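Local structure of uncharacterized metal-dependent hydrolase (Pyrococcus furiosus, 3ICJ) at residues 236-250 / 263-276. The protein is an uncharacterized zinc-binding member of the amidohydrolase family that probably hydrolyses carbon-nitrogen bonds other than peptide bonds. Sequence-based numbering, arbitrary orientation.
Sequences VHSVGFMSVGEKALK and MNVFAYLSPELLDK
Val239 and Phe241 trade backbone hydrogen bonds with Phe266 in a parallel ladder: Phe266 N bonds to Val239 O, and Phe241 N to Phe266 O. At the start of the ladder Ser238 OG takes the ND2 hydrogen of Asn264 at 3.0 Å, in the plane of the amide; Glu493 takes a second bond from ND2, while Arg289 and Arg291 hold OD1. Further on, Met242 lies alongside Tyr268. Met242 SD sits obliquely to the Tyr268 ring, 4.5 Å from the centroid, a Met-aromatic contact, and the bends at chi2 and chi3 bring Met242 CE to 3.5 Å from Tyr268 CD1. The same side chain touches His101, a zinc ligand, so this C-terminal strand end borders the metal site. Strand 236-244, helix 246-257 and strand 264-269 make a beta-alpha-beta unit, as expected in the (βα)8 barrel of amidohydrolases. On the Phe241 face, Val244 CG2 rests over the centre of the Phe241 ring, and Leu269 CD2 packs 3.8 Å from Val244 CB. Glu246 can be followed outward: its CB starts off alongside 263-276 rather than toward it, CG comes within 4.2 Å of Leu273 CD2, and a bend at chi2 (-100°) carries CD to 3.7 Å from that methyl, against which OE2 also lies. Glu246 OE1 takes the salt bridge from Lys276 NZ on the syn side of its carboxylate, at 2.9 Å, with a longer bridge to Lys250. A glutamine here would probably leave Lys250 NZ and Lys276 NZ, 4.2 Å apart, without the carboxylate charge that both meet.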
loop_
_atom_site.group_PDB
_atom_site.type_symbol
_atom_site.label_atom_id
_atom_site.label_comp_id
_atom_site.label_asym_id
_atom_site.label_seq_id
_atom_site.Cartn_x
_atom_site.Cartn_y
_atom_site.Cartn_z
ATOM N N VAL A 236 0.393 7.166 -10.495
ATOM C CA VAL A 236 -0.513 6.928 -9.371
ATOM C C VAL A 236 -0.821 8.274 -8.711
ATOM O O VAL A 236 0.089 8.966 -8.207
ATOM C CB VAL A 236 0.104 5.938 -8.304
ATOM C CG1 VAL A 236 -0.857 5.704 -7.129
ATOM C CG2 VAL A 236 0.515 4.617 -8.950
ATOM N N HIS A 237 -2.089 8.663 -8.734
ATOM C CA HIS A 237 -2.497 9.980 -8.218
ATOM C C HIS A 237 -3.325 9.918 -6.936
ATOM O O HIS A 237 -3.665 10.962 -6.390
ATOM C CB HIS A 237 -3.310 10.751 -9.264
ATOM C CG HIS A 237 -2.530 11.186 -10.467
ATOM N ND1 HIS A 237 -2.976 12.187 -11.302
ATOM C CD2 HIS A 237 -1.378 10.726 -11.014
ATOM C CE1 HIS A 237 -2.115 12.351 -12.292
ATOM N NE2 HIS A 237 -1.144 11.465 -12.149
ATOM N N SER A 238 -3.699 8.712 -6.500
ATOM C CA SER A 238 -4.506 8.528 -5.278
ATOM C C SER A 238 -4.078 7.247 -4.577
ATOM O O SER A 238 -3.730 6.264 -5.245
ATOM C CB SER A 238 -6.022 8.463 -5.588
ATOM O OG SER A 238 -6.427 9.389 -6.588
ATOM N N VAL A 239 -4.082 7.258 -3.242
ATOM C CA VAL A 239 -3.618 6.124 -2.449
ATOM C C VAL A 239 -4.499 5.902 -1.228
ATOM O O VAL A 239 -5.043 6.854 -0.655
ATOM C CB VAL A 239 -2.128 6.240 -1.973
ATOM C CG1 VAL A 239 -1.162 6.204 -3.156
ATOM C CG2 VAL A 239 -1.895 7.501 -1.145
ATOM N N GLY A 240 -4.673 4.642 -0.852
ATOM C CA GLY A 240 -5.160 4.344 0.485
ATOM C C GLY A 240 -3.908 4.200 1.311
ATOM O O GLY A 240 -3.104 3.283 1.076
ATOM N N PHE A 241 -3.693 5.130 2.237
ATOM C CA PHE A 241 -2.515 5.093 3.111
ATOM C C PHE A 241 -2.898 4.369 4.412
ATOM O O PHE A 241 -3.656 4.910 5.238
ATOM C CB PHE A 241 -2.034 6.541 3.320
ATOM C CG PHE A 241 -0.781 6.714 4.180
ATOM C CD1 PHE A 241 -0.038 5.629 4.679
ATOM C CD2 PHE A 241 -0.331 7.997 4.445
ATOM C CE1 PHE A 241 1.108 5.835 5.461
ATOM C CE2 PHE A 241 0.820 8.234 5.224
ATOM C CZ PHE A 241 1.553 7.139 5.724
ATOM N N MET A 242 -2.376 3.148 4.592
ATOM C CA MET A 242 -2.770 2.276 5.712
ATOM C C MET A 242 -1.818 2.452 6.879
ATOM O O MET A 242 -0.665 2.771 6.664
ATOM C CB MET A 242 -2.731 0.790 5.317
ATOM C CG MET A 242 -3.757 0.326 4.284
ATOM S SD MET A 242 -5.505 0.516 4.679
ATOM C CE MET A 242 -5.688 1.776 3.437
ATOM N N SER A 243 -2.312 2.208 8.096
ATOM C CA SER A 243 -1.511 2.274 9.337
ATOM C C SER A 243 -0.819 3.624 9.558
ATOM O O SER A 243 0.392 3.681 9.767
ATOM C CB SER A 243 -0.486 1.129 9.383
ATOM O OG SER A 243 -1.131 -0.125 9.287
ATOM N N VAL A 244 -1.584 4.710 9.472
ATOM C CA VAL A 244 -1.050 6.044 9.736
ATOM C C VAL A 244 -0.978 6.219 11.273
ATOM O O VAL A 244 -2.018 6.226 11.951
ATOM C CB VAL A 244 -1.929 7.164 9.070
ATOM C CG1 VAL A 244 -1.352 8.538 9.335
ATOM C CG2 VAL A 244 -2.099 6.937 7.556
ATOM N N GLY A 245 0.244 6.307 11.808
ATOM C CA GLY A 245 0.481 6.546 13.235
ATOM C C GLY A 245 0.536 8.028 13.579
ATOM O O GLY A 245 0.293 8.876 12.719
ATOM N N GLU A 246 0.874 8.334 14.831
ATOM C CA GLU A 246 0.879 9.706 15.355
ATOM C C GLU A 246 1.707 10.674 14.512
ATOM O O GLU A 246 1.178 11.705 14.080
ATOM C CB GLU A 246 1.363 9.762 16.817
ATOM C CG GLU A 246 0.491 9.020 17.824
ATOM C CD GLU A 246 -0.453 9.925 18.626
ATOM O OE1 GLU A 246 -0.367 11.168 18.504
ATOM O OE2 GLU A 246 -1.279 9.377 19.396
ATOM N N LYS A 247 2.985 10.351 14.289
ATOM C CA LYS A 247 3.891 11.251 13.564
ATOM C C LYS A 247 3.606 11.372 12.063
ATOM O O LYS A 247 3.749 12.463 11.504
ATOM C CB LYS A 247 5.365 10.893 13.828
ATOM C CG LYS A 247 5.814 11.305 15.230
ATOM C CD LYS A 247 7.229 10.852 15.558
ATOM C CE LYS A 247 7.626 11.408 16.918
ATOM N NZ LYS A 247 8.913 10.842 17.436
ATOM N N ALA A 248 3.217 10.266 11.429
ATOM C CA ALA A 248 2.776 10.305 10.030
ATOM C C ALA A 248 1.551 11.198 9.813
ATOM O O ALA A 248 1.549 11.959 8.864
ATOM C CB ALA A 248 2.531 8.922 9.480
ATOM N N LEU A 249 0.539 11.098 10.686
ATOM C CA LEU A 249 -0.602 12.034 10.696
ATOM C C LEU A 249 -0.187 13.492 10.903
ATOM O O LEU A 249 -0.622 14.356 10.145
ATOM C CB LEU A 249 -1.688 11.627 11.711
ATOM C CG LEU A 249 -2.977 12.481 11.701
ATOM C CD1 LEU A 249 -3.694 12.387 10.352
ATOM C CD2 LEU A 249 -3.918 12.042 12.791
ATOM N N LYS A 250 0.656 13.763 11.907
ATOM C CA LYS A 250 1.162 15.124 12.129
ATOM C C LYS A 250 1.845 15.658 10.869
ATOM O O LYS A 250 1.659 16.820 10.515
ATOM C CB LYS A 250 2.146 15.191 13.306
ATOM C CG LYS A 250 1.554 15.126 14.706
ATOM C CD LYS A 250 2.643 15.498 15.722
ATOM C CE LYS A 250 2.146 15.461 17.174
ATOM N NZ LYS A 250 1.312 14.245 17.398
ATOM N N MET A 263 -1.194 14.544 -4.268
ATOM C CA MET A 263 -1.939 13.341 -4.626
ATOM C C MET A 263 -3.029 13.187 -3.591
ATOM O O MET A 263 -2.929 13.770 -2.507
ATOM C CB MET A 263 -0.993 12.099 -4.734
ATOM C CG MET A 263 -0.463 11.424 -3.420
ATOM S SD MET A 263 0.763 10.021 -3.634
ATOM C CE MET A 263 0.071 9.257 -5.023
ATOM N N ASN A 264 -4.083 12.446 -3.931
ATOM C CA ASN A 264 -5.188 12.168 -3.013
ATOM C C ASN A 264 -4.816 11.092 -2.017
ATOM O O ASN A 264 -4.446 10.006 -2.407
ATOM C CB ASN A 264 -6.422 11.755 -3.792
ATOM C CG ASN A 264 -6.800 12.778 -4.816
ATOM O OD1 ASN A 264 -7.030 13.951 -4.479
ATOM N ND2 ASN A 264 -6.847 12.363 -6.089
ATOM N N VAL A 265 -4.861 11.422 -0.731
ATOM C CA VAL A 265 -4.340 10.534 0.313
ATOM C C VAL A 265 -5.512 10.205 1.221
ATOM O O VAL A 265 -6.056 11.083 1.884
ATOM C CB VAL A 265 -3.211 11.194 1.136
ATOM C CG1 VAL A 265 -2.788 10.285 2.317
ATOM C CG2 VAL A 265 -2.004 11.551 0.264
ATOM N N PHE A 266 -5.941 8.949 1.194
ATOM C CA PHE A 266 -7.038 8.516 2.050
ATOM C C PHE A 266 -6.421 7.777 3.238
ATOM O O PHE A 266 -5.976 6.641 3.108
ATOM C CB PHE A 266 -8.045 7.649 1.278
ATOM C CG PHE A 266 -8.747 8.384 0.167
ATOM C CD1 PHE A 266 -10.015 8.949 0.369
ATOM C CD2 PHE A 266 -8.144 8.513 -1.079
ATOM C CE1 PHE A 266 -10.674 9.644 -0.664
ATOM C CE2 PHE A 266 -8.771 9.228 -2.115
ATOM C CZ PHE A 266 -10.042 9.784 -1.918
ATOM N N ALA A 267 -6.367 8.450 4.383
ATOM C CA ALA A 267 -5.584 7.972 5.522
ATOM C C ALA A 267 -6.395 7.020 6.383
ATOM O O ALA A 267 -7.507 7.352 6.797
ATOM C CB ALA A 267 -5.075 9.175 6.354
ATOM N N TYR A 268 -5.862 5.822 6.605
ATOM C CA TYR A 268 -6.499 4.846 7.499
ATOM C C TYR A 268 -5.600 4.758 8.723
ATOM O O TYR A 268 -4.505 4.191 8.664
ATOM C CB TYR A 268 -6.662 3.476 6.827
ATOM C CG TYR A 268 -7.866 3.399 5.899
ATOM C CD1 TYR A 268 -7.906 4.131 4.713
ATOM C CD2 TYR A 268 -8.962 2.608 6.217
ATOM C CE1 TYR A 268 -8.996 4.070 3.851
ATOM C CE2 TYR A 268 -10.086 2.542 5.367
ATOM C CZ TYR A 268 -10.087 3.279 4.184
ATOM O OH TYR A 268 -11.165 3.237 3.348
ATOM N N LEU A 269 -6.077 5.335 9.821
ATOM C CA LEU A 269 -5.255 5.597 11.010
ATOM C C LEU A 269 -5.064 4.357 11.863
ATOM O O LEU A 269 -5.929 3.484 11.881
ATOM C CB LEU A 269 -5.916 6.688 11.876
ATOM C CG LEU A 269 -6.332 8.037 11.266
ATOM C CD1 LEU A 269 -6.685 9.070 12.339
ATOM C CD2 LEU A 269 -5.255 8.562 10.394
ATOM N N SER A 270 -3.938 4.272 12.576
ATOM C CA SER A 270 -3.812 3.275 13.635
ATOM C C SER A 270 -4.824 3.592 14.762
ATOM O O SER A 270 -5.129 4.779 15.020
ATOM C CB SER A 270 -2.373 3.202 14.160
ATOM O OG SER A 270 -2.136 4.161 15.167
ATOM N N PRO A 271 -5.384 2.531 15.424
ATOM C CA PRO A 271 -6.434 2.686 16.447
ATOM C C PRO A 271 -6.033 3.473 17.703
ATOM O O PRO A 271 -6.910 3.958 18.414
ATOM C CB PRO A 271 -6.801 1.225 16.819
ATOM C CG PRO A 271 -5.635 0.385 16.342
ATOM C CD PRO A 271 -5.161 1.095 15.112
ATOM N N GLU A 272 -4.729 3.594 17.959
ATOM C CA GLU A 272 -4.188 4.457 19.022
ATOM C C GLU A 272 -4.615 5.908 18.881
ATOM O O GLU A 272 -4.704 6.609 19.860
ATOM C CB GLU A 272 -2.662 4.416 19.039
ATOM C CG GLU A 272 -2.076 3.121 19.598
ATOM C CD GLU A 272 -1.980 2.023 18.549
ATOM O OE1 GLU A 272 -1.811 2.356 17.347
ATOM O OE2 GLU A 272 -2.075 0.832 18.929
ATOM N N LEU A 273 -4.851 6.356 17.653
ATOM C CA LEU A 273 -5.295 7.722 17.396
ATOM C C LEU A 273 -6.761 8.015 17.745
ATOM O O LEU A 273 -7.130 9.180 17.797
ATOM C CB LEU A 273 -5.015 8.131 15.933
ATOM C CG LEU A 273 -3.539 8.498 15.719
ATOM C CD1 LEU A 273 -3.189 8.491 14.239
ATOM C CD2 LEU A 273 -3.292 9.878 16.320
ATOM N N LEU A 274 -7.584 6.988 17.971
ATOM C CA LEU A 274 -9.008 7.194 18.328
ATOM C C LEU A 274 -9.273 8.046 19.574
ATOM O O LEU A 274 -10.233 8.828 19.582
ATOM C CB LEU A 274 -9.770 5.873 18.435
ATOM C CG LEU A 274 -10.036 5.156 17.106
ATOM C CD1 LEU A 274 -10.310 3.678 17.359
ATOM C CD2 LEU A 274 -11.166 5.810 16.329
ATOM N N ASP A 275 -8.441 7.904 20.614
ATOM C CA ASP A 275 -8.570 8.732 21.804
ATOM C C ASP A 275 -8.553 10.242 21.497
ATOM O O ASP A 275 -9.411 10.972 21.983
ATOM C CB ASP A 275 -7.482 8.425 22.838
ATOM C CG ASP A 275 -7.649 7.074 23.524
ATOM O OD1 ASP A 275 -8.719 6.430 23.464
ATOM O OD2 ASP A 275 -6.663 6.654 24.148
ATOM N N LYS A 276 -7.591 10.692 20.682
ATOM C CA LYS A 276 -7.453 12.112 20.355
ATOM C C LYS A 276 -8.557 12.586 19.412
ATOM O O LYS A 276 -9.064 13.704 19.569
ATOM C CB LYS A 276 -6.063 12.413 19.766
ATOM C CG LYS A 276 -4.934 12.398 20.803
ATOM C CD LYS A 276 -3.588 12.640 20.139
ATOM C CE LYS A 276 -2.469 12.600 21.183
ATOM N NZ LYS A 276 -1.156 13.027 20.612
#